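Local coordinates for protein toll-like receptor 6, Variable lymphocyte receptor B (PDB 3A79) that probably recognises diacylated bacterial lipopeptides as the partner of toll-like receptor 2, here as a receptor ectodomain fused to a hagfish lymphocyte-receptor fragment, at residues 288-296 against 314-324; 297-308 against 326-337. All coordinates share one frame; numbering follows the deposited sequence.

Overall arrangement
Both contacts lie in the toll-like receptor 6 part of the fusion, with centres about 19 Å apart on the same side of the chain's centre. Along the chain the segments alternate: 288-296 runs directly into 297-308, and 314-324 is followed closely by 326-337. Interaction 1 begins where the parallel strands 278-288 and 306-314 end and reaches the start of helix 321-329. Interaction 2 takes the second half of that helix and pairs strand 306-314 with strand 335-339. Together they fasten one long inter-strand connection against the next turn of the leucine-rich-repeat solenoid. Interaction 1 also lies beside the bound peptide and another protein chain, whereas interaction 2 touches no other protein chain.

Interaction 1 (288-296 against 314-324); sequences ITERIDREE and NQVFLFSKEAL
Ile292 holds CG1 anti to its carbonyl carbon (chi1 -57°), and an extended chi2 of 180° carries CD1 over the ring of Phe319, whose CG lies between backbone N and carbonyl carbon (chi1 63°), which turns one ring face to the isoleucine. Ile292 CD1 stands 3.6 Å from the Phe319 ring centroid, almost on the ring normal, a CH-pi contact over the middle of one face; Lys321 NZ lies on the opposite face, displaced toward the rim. On the way to CD1, Ile292 CG1 meets Val316 CG2 at 3.9 Å; the separate CG2 branch lies 4.0 Å from Leu324 CB. The loop backbone is backed as well, with Val316 CG2 3.5 Å from Arg291 N and the methyl of Ala323 against the carbonyl of Asp293.

At one end Gln315 N donates to Ile288 O (3.2 Å), a bond of the parallel Ile288-Asn314 pairing with which the two strands end. There Asn314 OD1 accepts from Val316 N at 2.7 Å, the donor lying above the carbonyl plane; this Asx turn shapes the chain as it leaves the strand. At the other end Arg294 lays CG on the methyl of Ala323 and bends at chi3. Its NH1 is 4.2 Å from Glu322 OE2, too long for a salt bridge, with the guanidinium and carboxylate planes steeply inclined. On the loop's other side Arg291 NE and Asp293 OD1 form a salt bridge of 2.9 Å.

Leu318 and Glu322 pack against another protein chain, and Phe319 offers its backbone to the bound peptide through hydrogen bonds. Within the chain, Trp263 of helix 263-273 touches both Ile292 and Leu324; the contact starts at the last residues of strands 278-288 and 306-314 and runs to the start of helix 321-329, with helix 263-273 packed against it.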
loop_
_atom_site.group_PDB
_atom_site.type_symbol
_atom_site.label_atom_id
_atom_site.label_comp_id
_atom_site.label_asym_id
_atom_site.label_seq_id
_atom_site.Cartn_x
_atom_site.Cartn_y
_atom_site.Cartn_z
ATOM N N ILE B 288 -8.688 1.160 -21.791
ATOM C CA ILE B 288 -9.435 2.417 -21.981
ATOM C C ILE B 288 -8.594 3.451 -22.746
ATOM O O ILE B 288 -7.425 3.658 -22.426
ATOM C CB ILE B 288 -9.839 3.034 -20.628
ATOM C CG1 ILE B 288 -10.363 1.968 -19.654
ATOM C CG2 ILE B 288 -10.831 4.140 -20.831
ATOM C CD1 ILE B 288 -11.576 1.218 -20.133
ATOM N N THR B 289 -9.178 4.130 -23.733
ATOM C CA THR B 289 -8.315 4.676 -24.782
ATOM C C THR B 289 -8.040 6.161 -24.996
ATOM O O THR B 289 -6.891 6.571 -24.837
ATOM C CB THR B 289 -8.474 3.933 -26.109
ATOM O OG1 THR B 289 -7.421 2.968 -26.189
ATOM C CG2 THR B 289 -8.370 4.872 -27.294
ATOM N N GLU B 290 -8.999 6.982 -25.387
ATOM C CA GLU B 290 -8.562 8.323 -25.823
ATOM C C GLU B 290 -8.925 9.401 -24.827
ATOM O O GLU B 290 -8.211 10.390 -24.678
ATOM C CB GLU B 290 -9.131 8.718 -27.193
ATOM C CG GLU B 290 -8.659 7.909 -28.399
ATOM C CD GLU B 290 -9.577 8.093 -29.613
ATOM O OE1 GLU B 290 -10.534 8.899 -29.531
ATOM O OE2 GLU B 290 -9.350 7.437 -30.654
ATOM N N ARG B 291 -10.062 9.212 -24.170
ATOM C CA ARG B 291 -10.596 10.188 -23.241
ATOM C C ARG B 291 -11.654 9.487 -22.416
ATOM O O ARG B 291 -12.175 8.452 -22.814
ATOM C CB ARG B 291 -11.186 11.392 -23.986
ATOM C CG ARG B 291 -11.839 11.047 -25.325
ATOM C CD ARG B 291 -12.021 12.248 -26.245
ATOM N NE ARG B 291 -12.805 13.287 -25.585
ATOM C CZ ARG B 291 -12.284 14.327 -24.935
ATOM N NH1 ARG B 291 -10.967 14.476 -24.852
ATOM N NH2 ARG B 291 -13.082 15.224 -24.366
ATOM N N ILE B 292 -11.947 10.043 -21.249
ATOM C CA ILE B 292 -13.035 9.553 -20.426
ATOM C C ILE B 292 -13.957 10.718 -20.065
ATOM O O ILE B 292 -13.616 11.561 -19.235
ATOM C CB ILE B 292 -12.513 8.872 -19.156
ATOM C CG1 ILE B 292 -11.557 7.731 -19.511
ATOM C CG2 ILE B 292 -13.660 8.361 -18.322
ATOM C CD1 ILE B 292 -10.980 6.987 -18.288
ATOM N N ASP B 293 -15.115 10.779 -20.717
ATOM C CA ASP B 293 -16.078 11.849 -20.473
ATOM C C ASP B 293 -17.361 11.273 -19.907
ATOM O O ASP B 293 -17.496 10.047 -19.774
ATOM C CB ASP B 293 -16.359 12.632 -21.751
ATOM C CG ASP B 293 -15.095 13.208 -22.370
ATOM O OD1 ASP B 293 -14.746 12.796 -23.497
ATOM O OD2 ASP B 293 -14.437 14.059 -21.731
ATOM N N ARG B 294 -18.288 12.153 -19.544
ATOM C CA ARG B 294 -19.574 11.700 -19.026
ATOM C C ARG B 294 -20.404 11.155 -20.176
ATOM O O ARG B 294 -20.742 11.887 -21.107
ATOM C CB ARG B 294 -20.321 12.825 -18.301
ATOM C CG ARG B 294 -20.278 12.723 -16.783
ATOM C CD ARG B 294 -20.922 13.938 -16.105
ATOM N NE ARG B 294 -20.003 15.068 -15.947
ATOM C CZ ARG B 294 -19.186 15.230 -14.908
ATOM N NH1 ARG B 294 -19.173 14.327 -13.932
ATOM N NH2 ARG B 294 -18.383 16.288 -14.843
ATOM N N GLU B 295 -20.716 9.863 -20.119
ATOM C CA GLU B 295 -21.470 9.223 -21.191
ATOM C C GLU B 295 -22.906 8.915 -20.775
ATOM O O GLU B 295 -23.175 8.575 -19.620
ATOM C CB GLU B 295 -20.758 7.950 -21.658
ATOM C CG GLU B 295 -19.343 8.189 -22.180
ATOM C CD GLU B 295 -19.313 8.917 -23.511
ATOM O OE1 GLU B 295 -20.164 8.603 -24.370
ATOM O OE2 GLU B 295 -18.435 9.791 -23.701
ATOM N N GLU B 296 -23.825 9.043 -21.725
ATOM C CA GLU B 296 -25.226 8.739 -21.471
ATOM C C GLU B 296 -25.431 7.242 -21.309
ATOM O O GLU B 296 -24.879 6.440 -22.067
ATOM C CB GLU B 296 -26.115 9.275 -22.596
ATOM C CG GLU B 296 -26.066 10.787 -22.741
ATOM C CD GLU B 296 -26.113 11.500 -21.399
ATOM O OE1 GLU B 296 -26.999 11.163 -20.579
ATOM O OE2 GLU B 296 -25.265 12.394 -21.164
ATOM N N ASN B 314 -5.146 1.529 -18.344
ATOM C CA ASN B 314 -5.824 2.799 -18.692
ATOM C C ASN B 314 -4.874 3.924 -19.145
ATOM O O ASN B 314 -3.969 4.316 -18.419
ATOM C CB ASN B 314 -6.726 3.285 -17.552
ATOM C CG ASN B 314 -7.361 4.656 -17.830
ATOM O OD1 ASN B 314 -7.214 5.222 -18.910
ATOM N ND2 ASN B 314 -8.068 5.191 -16.839
ATOM N N GLN B 315 -5.097 4.442 -20.347
ATOM C CA GLN B 315 -4.189 5.408 -20.961
ATOM C C GLN B 315 -4.600 6.870 -20.789
ATOM O O GLN B 315 -3.858 7.769 -21.176
ATOM C CB GLN B 315 -4.029 5.113 -22.449
ATOM C CG GLN B 315 -3.608 3.703 -22.742
ATOM C CD GLN B 315 -3.404 3.468 -24.215
ATOM O OE1 GLN B 315 -3.759 4.317 -25.051
ATOM N NE2 GLN B 315 -2.828 2.312 -24.553
ATOM N N VAL B 316 -5.783 7.106 -20.236
ATOM C CA VAL B 316 -6.216 8.464 -19.926
ATOM C C VAL B 316 -5.847 8.772 -18.470
ATOM O O VAL B 316 -6.026 7.913 -17.603
ATOM C CB VAL B 316 -7.736 8.615 -20.125
ATOM C CG1 VAL B 316 -8.135 10.064 -20.078
ATOM C CG2 VAL B 316 -8.140 8.021 -21.437
ATOM N N PHE B 317 -5.327 9.976 -18.199
ATOM C CA PHE B 317 -4.885 10.311 -16.835
ATOM C C PHE B 317 -5.691 11.393 -16.170
ATOM O O PHE B 317 -5.928 11.335 -14.956
ATOM C CB PHE B 317 -3.392 10.634 -16.776
ATOM C CG PHE B 317 -2.541 9.455 -17.061
ATOM C CD1 PHE B 317 -1.942 9.301 -18.293
ATOM C CD2 PHE B 317 -2.404 8.455 -16.126
ATOM C CE1 PHE B 317 -1.187 8.199 -18.568
ATOM C CE2 PHE B 317 -1.645 7.345 -16.402
ATOM C CZ PHE B 317 -1.040 7.214 -17.626
ATOM N N LEU B 318 -6.112 12.369 -16.966
ATOM C CA LEU B 318 -7.000 13.421 -16.492
ATOM C C LEU B 318 -8.448 13.191 -16.953
ATOM O O LEU B 318 -8.748 13.190 -18.148
ATOM C CB LEU B 318 -6.519 14.795 -16.960
ATOM C CG LEU B 318 -5.021 15.074 -17.004
ATOM C CD1 LEU B 318 -4.758 16.535 -17.384
ATOM C CD2 LEU B 318 -4.422 14.753 -15.673
ATOM N N PHE B 319 -9.343 13.010 -15.993
ATOM C CA PHE B 319 -10.752 12.843 -16.294
ATOM C C PHE B 319 -11.557 12.825 -15.012
ATOM O O PHE B 319 -11.022 12.528 -13.956
ATOM C CB PHE B 319 -10.970 11.547 -17.053
ATOM C CG PHE B 319 -10.595 10.330 -16.285
ATOM C CD1 PHE B 319 -11.536 9.668 -15.509
ATOM C CD2 PHE B 319 -9.304 9.827 -16.346
ATOM C CE1 PHE B 319 -11.192 8.516 -14.796
ATOM C CE2 PHE B 319 -8.955 8.678 -15.641
ATOM C CZ PHE B 319 -9.902 8.021 -14.864
ATOM N N SER B 320 -12.842 13.138 -15.087
ATOM C CA SER B 320 -13.653 13.075 -13.883
ATOM C C SER B 320 -13.918 11.626 -13.492
ATOM O O SER B 320 -14.574 10.891 -14.224
ATOM C CB SER B 320 -14.972 13.816 -14.059
ATOM O OG SER B 320 -15.808 13.580 -12.939
ATOM N N LYS B 321 -13.413 11.212 -12.336
ATOM C CA LYS B 321 -13.540 9.817 -11.933
ATOM C C LYS B 321 -15.003 9.370 -11.774
ATOM O O LYS B 321 -15.308 8.179 -11.903
ATOM C CB LYS B 321 -12.708 9.517 -10.679
ATOM C CG LYS B 321 -11.197 9.509 -10.913
ATOM C CD LYS B 321 -10.675 10.925 -11.168
ATOM C CE LYS B 321 -9.245 10.906 -11.666
ATOM N NZ LYS B 321 -8.974 9.604 -12.311
ATOM N N GLU B 322 -15.906 10.316 -11.512
ATOM C CA GLU B 322 -17.337 10.005 -11.516
ATOM C C GLU B 322 -17.720 9.383 -12.857
ATOM O O GLU B 322 -18.333 8.314 -12.907
ATOM C CB GLU B 322 -18.174 11.259 -11.265
ATOM C CG GLU B 322 -18.338 11.616 -9.799
ATOM C CD GLU B 322 -18.269 13.124 -9.542
ATOM O OE1 GLU B 322 -19.043 13.619 -8.689
ATOM O OE2 GLU B 322 -17.437 13.814 -10.185
ATOM N N ALA B 323 -17.318 10.055 -13.936
ATOM C CA ALA B 323 -17.673 9.676 -15.305
ATOM C C ALA B 323 -17.358 8.228 -15.615
ATOM O O ALA B 323 -18.008 7.610 -16.463
ATOM C CB ALA B 323 -16.976 10.585 -16.304
ATOM N N LEU B 324 -16.352 7.699 -14.930
ATOM C CA LEU B 324 -15.911 6.330 -15.126
ATOM C C LEU B 324 -16.562 5.407 -14.101
ATOM O O LEU B 324 -17.166 4.414 -14.482
ATOM C CB LEU B 324 -14.379 6.245 -15.059
ATOM C CG LEU B 324 -13.712 4.873 -14.874
ATOM C CD1 LEU B 324 -13.756 4.043 -16.144
ATOM C CD2 LEU B 324 -12.285 5.047 -14.430
#

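Interaction 2 (297-308 against 326-337)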
loop_
_atom_site.group_PDB
_atom_site.type_symbol
_atom_site.label_atom_id
_atom_site.label_comp_id
_atom_site.label_asym_id
_atom_site.label_seq_id
_atom_site.Cartn_x
_atom_site.Cartn_y
_atom_site.Cartn_z
ATOM N N PHE B 297 -26.222 6.872 -20.311
ATOM C CA PHE B 297 -26.558 5.475 -20.089
ATOM C C PHE B 297 -27.700 5.346 -19.089
ATOM O O PHE B 297 -27.808 6.133 -18.150
ATOM C CB PHE B 297 -25.336 4.686 -19.606
ATOM C CG PHE B 297 -24.804 5.144 -18.280
ATOM C CD1 PHE B 297 -25.144 4.475 -17.114
ATOM C CD2 PHE B 297 -23.969 6.255 -18.199
ATOM C CE1 PHE B 297 -24.657 4.907 -15.887
ATOM C CE2 PHE B 297 -23.482 6.692 -16.988
ATOM C CZ PHE B 297 -23.821 6.016 -15.827
ATOM N N THR B 298 -28.562 4.363 -19.321
ATOM C CA THR B 298 -29.566 3.954 -18.351
ATOM C C THR B 298 -29.577 2.437 -18.304
ATOM O O THR B 298 -29.545 1.775 -19.342
ATOM C CB THR B 298 -31.002 4.472 -18.693
ATOM O OG1 THR B 298 -31.140 4.688 -20.107
ATOM C CG2 THR B 298 -31.307 5.771 -17.945
ATOM N N TYR B 299 -29.612 1.887 -17.097
ATOM C CA TYR B 299 -29.717 0.446 -16.932
ATOM C C TYR B 299 -31.139 0.009 -16.631
ATOM O O TYR B 299 -31.661 0.260 -15.543
ATOM C CB TYR B 299 -28.797 -0.013 -15.822
ATOM C CG TYR B 299 -27.366 0.233 -16.152
ATOM C CD1 TYR B 299 -26.628 1.174 -15.457
ATOM C CD2 TYR B 299 -26.759 -0.452 -17.190
ATOM C CE1 TYR B 299 -25.325 1.407 -15.764
ATOM C CE2 TYR B 299 -25.452 -0.227 -17.505
ATOM C CZ TYR B 299 -24.735 0.703 -16.787
ATOM O OH TYR B 299 -23.417 0.927 -17.099
ATOM N N SER B 300 -31.757 -0.647 -17.607
ATOM C CA SER B 300 -33.111 -1.146 -17.451
ATOM C C SER B 300 -33.051 -2.632 -17.188
ATOM O O SER B 300 -31.979 -3.226 -17.234
ATOM C CB SER B 300 -33.917 -0.898 -18.722
ATOM O OG SER B 300 -33.605 0.362 -19.286
ATOM N N GLU B 301 -34.208 -3.226 -16.917
ATOM C CA GLU B 301 -34.328 -4.670 -16.782
ATOM C C GLU B 301 -33.355 -5.357 -17.726
ATOM O O GLU B 301 -33.315 -5.045 -18.917
ATOM C CB GLU B 301 -35.753 -5.106 -17.111
ATOM C CG GLU B 301 -36.275 -4.598 -18.466
ATOM C CD GLU B 301 -37.124 -3.327 -18.363
ATOM O OE1 GLU B 301 -36.879 -2.497 -17.461
ATOM O OE2 GLU B 301 -38.044 -3.160 -19.196
ATOM N N THR B 302 -32.567 -6.283 -17.193
ATOM C CA THR B 302 -31.559 -6.973 -17.993
ATOM C C THR B 302 -31.467 -8.448 -17.632
ATOM O O THR B 302 -31.837 -8.845 -16.534
ATOM C CB THR B 302 -30.170 -6.343 -17.806
ATOM O OG1 THR B 302 -29.181 -7.142 -18.470
ATOM C CG2 THR B 302 -29.825 -6.258 -16.329
ATOM N N ALA B 303 -30.972 -9.257 -18.560
ATOM C CA ALA B 303 -30.741 -10.664 -18.275
ATOM C C ALA B 303 -29.427 -10.871 -17.506
ATOM O O ALA B 303 -29.237 -11.897 -16.837
ATOM C CB ALA B 303 -30.748 -11.470 -19.560
ATOM N N LEU B 304 -28.535 -9.886 -17.605
ATOM C CA LEU B 304 -27.234 -9.935 -16.955
ATOM C C LEU B 304 -27.276 -10.322 -15.487
ATOM O O LEU B 304 -27.912 -9.665 -14.666
ATOM C CB LEU B 304 -26.527 -8.590 -17.075
ATOM C CG LEU B 304 -25.449 -8.464 -18.144
ATOM C CD1 LEU B 304 -24.512 -7.342 -17.772
ATOM C CD2 LEU B 304 -24.677 -9.751 -18.282
ATOM N N LYS B 305 -26.563 -11.385 -15.158
ATOM C CA LYS B 305 -26.355 -11.751 -13.771
ATOM C C LYS B 305 -24.987 -11.255 -13.307
ATOM O O LYS B 305 -24.819 -10.913 -12.134
ATOM C CB LYS B 305 -26.468 -13.267 -13.600
ATOM C CG LYS B 305 -26.222 -13.773 -12.189
ATOM C CD LYS B 305 -26.605 -15.250 -12.081
ATOM C CE LYS B 305 -26.162 -15.880 -10.762
ATOM N NZ LYS B 305 -26.436 -17.344 -10.775
ATOM N N SER B 306 -24.025 -11.185 -14.231
ATOM C CA SER B 306 -22.628 -10.954 -13.851
ATOM C C SER B 306 -21.746 -10.231 -14.855
ATOM O O SER B 306 -21.490 -10.741 -15.936
ATOM C CB SER B 306 -21.939 -12.286 -13.522
ATOM O OG SER B 306 -20.571 -12.247 -13.913
ATOM N N LEU B 307 -21.234 -9.069 -14.463
ATOM C CA LEU B 307 -20.107 -8.455 -15.162
ATOM C C LEU B 307 -18.804 -8.830 -14.461
ATOM O O LEU B 307 -18.717 -8.842 -13.232
ATOM C CB LEU B 307 -20.248 -6.940 -15.216
ATOM C CG LEU B 307 -19.216 -6.259 -16.109
ATOM C CD1 LEU B 307 -19.242 -6.889 -17.485
ATOM C CD2 LEU B 307 -19.500 -4.771 -16.191
ATOM N N MET B 308 -17.790 -9.154 -15.247
ATOM C CA MET B 308 -16.506 -9.534 -14.686
ATOM C C MET B 308 -15.382 -8.963 -15.541
ATOM O O MET B 308 -15.185 -9.384 -16.681
ATOM C CB MET B 308 -16.385 -11.049 -14.630
ATOM C CG MET B 308 -15.321 -11.534 -13.669
ATOM S SD MET B 308 -14.075 -12.591 -14.417
ATOM C CE MET B 308 -13.139 -11.359 -15.291
ATOM N N SER B 326 -19.197 5.700 -12.046
ATOM C CA SER B 326 -20.648 5.624 -11.914
ATOM C C SER B 326 -21.248 4.627 -12.919
ATOM O O SER B 326 -22.206 3.918 -12.612
ATOM C CB SER B 326 -21.273 7.006 -12.043
ATOM O OG SER B 326 -20.950 7.550 -13.305
ATOM N N VAL B 327 -20.661 4.570 -14.110
ATOM C CA VAL B 327 -21.051 3.605 -15.136
ATOM C C VAL B 327 -21.130 2.168 -14.608
ATOM O O VAL B 327 -21.921 1.370 -15.105
ATOM C CB VAL B 327 -20.083 3.676 -16.330
ATOM C CG1 VAL B 327 -20.211 2.453 -17.222
ATOM C CG2 VAL B 327 -20.318 4.961 -17.108
ATOM N N PHE B 328 -20.315 1.844 -13.605
ATOM C CA PHE B 328 -20.388 0.542 -12.936
ATOM C C PHE B 328 -21.250 0.589 -11.678
ATOM O O PHE B 328 -22.008 -0.329 -11.407
ATOM C CB PHE B 328 -18.999 0.034 -12.545
ATOM C CG PHE B 328 -18.064 -0.114 -13.691
ATOM C CD1 PHE B 328 -17.072 0.826 -13.915
ATOM C CD2 PHE B 328 -18.171 -1.190 -14.551
ATOM C CE1 PHE B 328 -16.206 0.697 -14.980
ATOM C CE2 PHE B 328 -17.305 -1.323 -15.619
ATOM C CZ PHE B 328 -16.323 -0.375 -15.833
ATOM N N ALA B 329 -21.116 1.651 -10.894
ATOM C CA ALA B 329 -21.783 1.696 -9.602
ATOM C C ALA B 329 -23.295 1.593 -9.757
ATOM O O ALA B 329 -23.960 0.876 -9.002
ATOM C CB ALA B 329 -21.395 2.950 -8.858
ATOM N N GLU B 330 -23.824 2.294 -10.758
ATOM C CA GLU B 330 -25.261 2.304 -11.040
ATOM C C GLU B 330 -25.750 1.096 -11.852
ATOM O O GLU B 330 -26.804 1.170 -12.476
ATOM C CB GLU B 330 -25.669 3.585 -11.790
ATOM C CG GLU B 330 -25.015 4.882 -11.319
ATOM C CD GLU B 330 -25.701 6.114 -11.903
ATOM O OE1 GLU B 330 -25.009 7.086 -12.297
ATOM O OE2 GLU B 330 -26.948 6.104 -11.966
ATOM N N MET B 331 -24.998 -0.002 -11.866
ATOM C CA MET B 331 -25.425 -1.197 -12.602
ATOM C C MET B 331 -26.398 -2.011 -11.771
ATOM O O MET B 331 -26.234 -2.131 -10.553
ATOM C CB MET B 331 -24.239 -2.076 -13.018
ATOM C CG MET B 331 -23.415 -1.515 -14.163
ATOM S SD MET B 331 -22.041 -2.570 -14.665
ATOM C CE MET B 331 -21.753 -1.871 -16.288
ATOM N N ASN B 332 -27.411 -2.564 -12.435
ATOM C CA ASN B 332 -28.461 -3.317 -11.754
ATOM C C ASN B 332 -28.357 -4.824 -11.957
ATOM O O ASN B 332 -29.336 -5.491 -12.302
ATOM C CB ASN B 332 -29.851 -2.817 -12.148
ATOM C CG ASN B 332 -30.140 -2.987 -13.630
ATOM O OD1 ASN B 332 -29.224 -3.133 -14.439
ATOM N ND2 ASN B 332 -31.424 -2.960 -13.994
ATOM N N ILE B 333 -27.161 -5.348 -11.720
ATOM C CA ILE B 333 -26.913 -6.776 -11.789
ATOM C C ILE B 333 -26.604 -7.294 -10.384
ATOM O O ILE B 333 -26.443 -6.503 -9.462
ATOM C CB ILE B 333 -25.753 -7.059 -12.738
ATOM C CG1 ILE B 333 -24.511 -6.284 -12.291
ATOM C CG2 ILE B 333 -26.137 -6.667 -14.156
ATOM C CD1 ILE B 333 -23.532 -5.994 -13.411
ATOM N N LYS B 334 -26.537 -8.613 -10.217
ATOM C CA LYS B 334 -26.245 -9.210 -8.912
ATOM C C LYS B 334 -24.753 -9.311 -8.604
ATOM O O LYS B 334 -24.346 -9.175 -7.454
ATOM C CB LYS B 334 -26.913 -10.582 -8.758
ATOM C CG LYS B 334 -28.362 -10.478 -8.273
ATOM C CD LYS B 334 -29.075 -11.826 -8.190
ATOM C CE LYS B 334 -30.595 -11.625 -8.261
ATOM N NZ LYS B 334 -31.357 -12.859 -8.640
ATOM N N MET B 335 -23.934 -9.545 -9.624
ATOM C CA MET B 335 -22.504 -9.701 -9.392
ATOM C C MET B 335 -21.628 -8.813 -10.265
ATOM O O MET B 335 -21.734 -8.838 -11.489
ATOM C CB MET B 335 -22.099 -11.153 -9.586
ATOM C CG MET B 335 -22.987 -12.131 -8.875
ATOM S SD MET B 335 -22.685 -13.770 -9.526
ATOM C CE MET B 335 -20.949 -13.949 -9.089
ATOM N N LEU B 336 -20.760 -8.039 -9.615
ATOM C CA LEU B 336 -19.759 -7.227 -10.294
ATOM C C LEU B 336 -18.379 -7.553 -9.754
ATOM O O LEU B 336 -18.140 -7.406 -8.560
ATOM C CB LEU B 336 -20.026 -5.741 -10.083
ATOM C CG LEU B 336 -19.007 -4.826 -10.768
ATOM C CD1 LEU B 336 -18.989 -5.073 -12.266
ATOM C CD2 LEU B 336 -19.295 -3.366 -10.479
ATOM N N SER B 337 -17.490 -8.009 -10.634
ATOM C CA SER B 337 -16.074 -8.139 -10.315
ATOM C C SER B 337 -15.258 -7.193 -11.200
ATOM O O SER B 337 -15.403 -7.202 -12.417
ATOM C CB SER B 337 -15.585 -9.580 -10.529
ATOM O OG SER B 337 -16.237 -10.524 -9.690
#
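Leu307 fills the apolar centre: its CD2 lies 3.7 Å from Met331 CE and faces the edge of the Phe328 ring, while its CB touches both Ile333 CD1 and Leu336 CD1. Met331, extended beyond CG (chi2 -179°), spans from Leu307 to Tyr299, laying its CG over one face of the tyrosine ring, 3.7 Å from Tyr299 CZ, with its sulfur in an oblique Met-aromatic contact. Farther out, Val327 CG2 sits over a face of the Phe297 ring. Tyr299 OH donates to Val327 O (2.5 Å) in the carbonyl plane, on a lone pair. A leucine in place of Tyr299 would probably leave the Val327 carbonyl without this donor and Met331 without a ring face to lie on.

At the polar edge Asn332 ND2 makes a weak bond to Ser300 O, while Asn332 OD1 accepts from Trp274 NE1. Backbone bonds join the strands: Met335 N to Lys305 O, Leu307 N to Met335 O and Ser337 N to Leu307 O, each 3.0 Å. Parallel strand segments 306-308 and 335-337, their axes 4.8 Å apart at closest approach, with leucines turned inward beneath the connecting segments, are the hallmark of successive turns of a leucine-rich-repeat solenoid.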